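Local coordinates for fucolectin-related protein (Streptococcus pneumoniae, PDB 2WMF) that probably hydrolyses glycosidic bonds in host blood-group carbohydrate antigens, as the catalytic module of a family 98 glycoside hydrolase, at residues E135-Y140 / Y173-I178. Residues are numbered along the deposited sequence; the frame is centred on the assembly and turned at random.
Sequences EQFQKY and YGAHFI
Phe-137 and Tyr-173 pack against each other through mutual CH-pi contacts. CB of Phe-137 sits over one face of the tyrosine ring, 3.6 Å from its centroid and 3.4 Å from Tyr-173 CG. In return, CB of Tyr-173 lies over a face of the phenylalanine ring, 4.3 Å from that centroid. The ring planes are only 24° apart but slid past one another, with centroids 5.4 Å apart, so methylene-on-ring packing replaces a true stack. Phe-137 CG stands anti to its own carbonyl carbon (chi1 -79°), which carries the ring on past Tyr-173 to Ala-175, whose CB sits 3.4 Å from both CE1 and CZ of Phe-137. Leu-143, Val-169 and Cys-170 also touch the buried Phe-137 side chain. Within the (beta/alpha)8 barrel, the contact joins the C-terminal end of outer helix 130-139 to residues 173-175, which link helix 159-172 with barrel strand 176-180. At the more exposed side, Gln-138 CG lies 3.0 Å from Tyr-173 OH, a tight carbon-oxygen approach. The Gln-138 amide parallels the Tyr-173 ring (4°) but lies beyond the hydroxyl, off-plane toward the Phe-137 side, without stacking. Asp-134 OD1, one turn back, is hydrogen-bonded to both Gln-138 NE2 and Tyr-173 OH.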
loop_
_atom_site.group_PDB
_atom_site.type_symbol
_atom_site.label_atom_id
_atom_site.label_comp_id
_atom_site.label_asym_id
_atom_site.label_seq_id
_atom_site.Cartn_x
_atom_site.Cartn_y
_atom_site.Cartn_z
ATOM N N GLU A 135 30.676 3.869 4.147
ATOM C CA GLU A 135 31.394 4.890 3.363
ATOM C C GLU A 135 30.441 5.748 2.558
ATOM O O GLU A 135 30.603 6.957 2.483
ATOM C CB GLU A 135 32.420 4.225 2.427
ATOM C CG GLU A 135 33.586 3.637 3.183
ATOM C CD GLU A 135 34.488 2.747 2.308
ATOM O OE1 GLU A 135 34.155 2.481 1.119
ATOM O OE2 GLU A 135 35.542 2.292 2.838
ATOM N N GLN A 136 29.432 5.126 1.953
ATOM C CA GLN A 136 28.488 5.885 1.173
ATOM C C GLN A 136 27.643 6.829 2.048
ATOM O O GLN A 136 27.407 7.964 1.644
ATOM C CB GLN A 136 27.608 4.995 0.274
ATOM C CG GLN A 136 28.341 3.965 -0.587
ATOM C CD GLN A 136 29.670 4.484 -1.163
ATOM O OE1 GLN A 136 29.712 5.545 -1.822
ATOM N NE2 GLN A 136 30.758 3.764 -0.886
ATOM N N PHE A 137 27.229 6.380 3.236
ATOM C CA PHE A 137 26.505 7.263 4.164
ATOM C C PHE A 137 27.375 8.467 4.580
ATOM O O PHE A 137 26.876 9.568 4.715
ATOM C CB PHE A 137 26.067 6.516 5.421
ATOM C CG PHE A 137 24.834 5.661 5.267
ATOM C CD1 PHE A 137 23.661 6.199 4.765
ATOM C CD2 PHE A 137 24.832 4.340 5.724
ATOM C CE1 PHE A 137 22.481 5.415 4.653
ATOM C CE2 PHE A 137 23.666 3.568 5.630
ATOM C CZ PHE A 137 22.484 4.122 5.090
ATOM N N GLN A 138 28.668 8.225 4.767
ATOM C CA GLN A 138 29.570 9.310 5.164
ATOM C C GLN A 138 29.636 10.368 4.071
ATOM O O GLN A 138 29.691 11.570 4.346
ATOM C CB GLN A 138 30.974 8.773 5.419
ATOM C CG GLN A 138 31.106 7.914 6.620
ATOM C CD GLN A 138 32.535 7.396 6.750
ATOM O OE1 GLN A 138 33.475 8.211 6.813
ATOM N NE2 GLN A 138 32.723 6.053 6.754
ATOM N N LYS A 139 29.677 9.924 2.830
ATOM C CA LYS A 139 29.908 10.810 1.711
ATOM C C LYS A 139 28.672 11.545 1.198
ATOM O O LYS A 139 28.780 12.667 0.696
ATOM C CB LYS A 139 30.542 10.014 0.593
ATOM C CG LYS A 139 30.872 10.880 -0.616
ATOM C CD LYS A 139 31.980 10.313 -1.464
ATOM C CE LYS A 139 32.314 11.310 -2.580
ATOM N NZ LYS A 139 33.390 10.767 -3.455
ATOM N N TYR A 140 27.500 10.886 1.264
ATOM C CA TYR A 140 26.306 11.370 0.591
ATOM C C TYR A 140 25.169 11.663 1.583
ATOM O O TYR A 140 24.520 10.731 2.096
ATOM C CB TYR A 140 25.837 10.327 -0.434
ATOM C CG TYR A 140 26.823 10.089 -1.557
ATOM C CD1 TYR A 140 27.041 11.084 -2.530
ATOM C CD2 TYR A 140 27.611 8.934 -1.605
ATOM C CE1 TYR A 140 27.947 10.903 -3.543
ATOM C CE2 TYR A 140 28.548 8.742 -2.639
ATOM C CZ TYR A 140 28.707 9.756 -3.594
ATOM O OH TYR A 140 29.606 9.591 -4.608
ATOM N N TYR A 173 23.972 6.097 11.128
ATOM C CA TYR A 173 23.869 7.288 10.300
ATOM C C TYR A 173 22.461 7.900 10.274
ATOM O O TYR A 173 22.207 8.772 9.468
ATOM C CB TYR A 173 24.362 6.970 8.860
ATOM C CG TYR A 173 25.877 6.743 8.811
ATOM C CD1 TYR A 173 26.737 7.837 8.847
ATOM C CD2 TYR A 173 26.429 5.465 8.837
ATOM C CE1 TYR A 173 28.121 7.662 8.861
ATOM C CE2 TYR A 173 27.809 5.266 8.850
ATOM C CZ TYR A 173 28.658 6.365 8.870
ATOM O OH TYR A 173 30.055 6.256 8.902
ATOM N N GLY A 174 21.549 7.432 11.129
ATOM C CA GLY A 174 20.198 7.976 11.163
ATOM C C GLY A 174 19.357 7.617 9.954
ATOM O O GLY A 174 18.388 8.302 9.640
ATOM N N ALA A 175 19.743 6.523 9.295
ATOM C CA ALA A 175 19.099 6.082 8.087
ATOM C C ALA A 175 18.058 4.996 8.354
ATOM O O ALA A 175 17.915 4.517 9.500
ATOM C CB ALA A 175 20.161 5.587 7.104
ATOM N N HIS A 176 17.328 4.613 7.301
ATOM C CA HIS A 176 16.311 3.537 7.406
ATOM C C HIS A 176 16.660 2.316 6.534
ATOM O O HIS A 176 17.077 2.459 5.392
ATOM C CB HIS A 176 14.934 4.047 6.995
ATOM C CG HIS A 176 14.299 4.966 7.996
ATOM N ND1 HIS A 176 14.449 6.344 7.959
ATOM C CD2 HIS A 176 13.515 4.691 9.066
ATOM C CE1 HIS A 176 13.794 6.870 8.985
ATOM N NE2 HIS A 176 13.204 5.885 9.668
ATOM N N PHE A 177 16.437 1.145 7.105
ATOM C CA PHE A 177 16.487 -0.129 6.408
ATOM C C PHE A 177 15.040 -0.530 6.181
ATOM O O PHE A 177 14.259 -0.675 7.136
ATOM C CB PHE A 177 17.207 -1.188 7.248
ATOM C CG PHE A 177 17.422 -2.530 6.532
ATOM C CD1 PHE A 177 18.532 -2.723 5.746
ATOM C CD2 PHE A 177 16.453 -3.539 6.595
ATOM C CE1 PHE A 177 18.753 -3.914 5.066
ATOM C CE2 PHE A 177 16.650 -4.735 5.945
ATOM C CZ PHE A 177 17.782 -4.926 5.162
ATOM N N ILE A 178 14.693 -0.709 4.909
ATOM C CA ILE A 178 13.289 -0.998 4.500
ATOM C C ILE A 178 13.251 -2.385 3.863
ATOM O O ILE A 178 13.883 -2.613 2.823
ATOM C CB ILE A 178 12.723 0.067 3.545
ATOM C CG1 ILE A 178 12.842 1.460 4.185
ATOM C CG2 ILE A 178 11.232 -0.260 3.159
ATOM C CD1 ILE A 178 12.239 2.572 3.363
#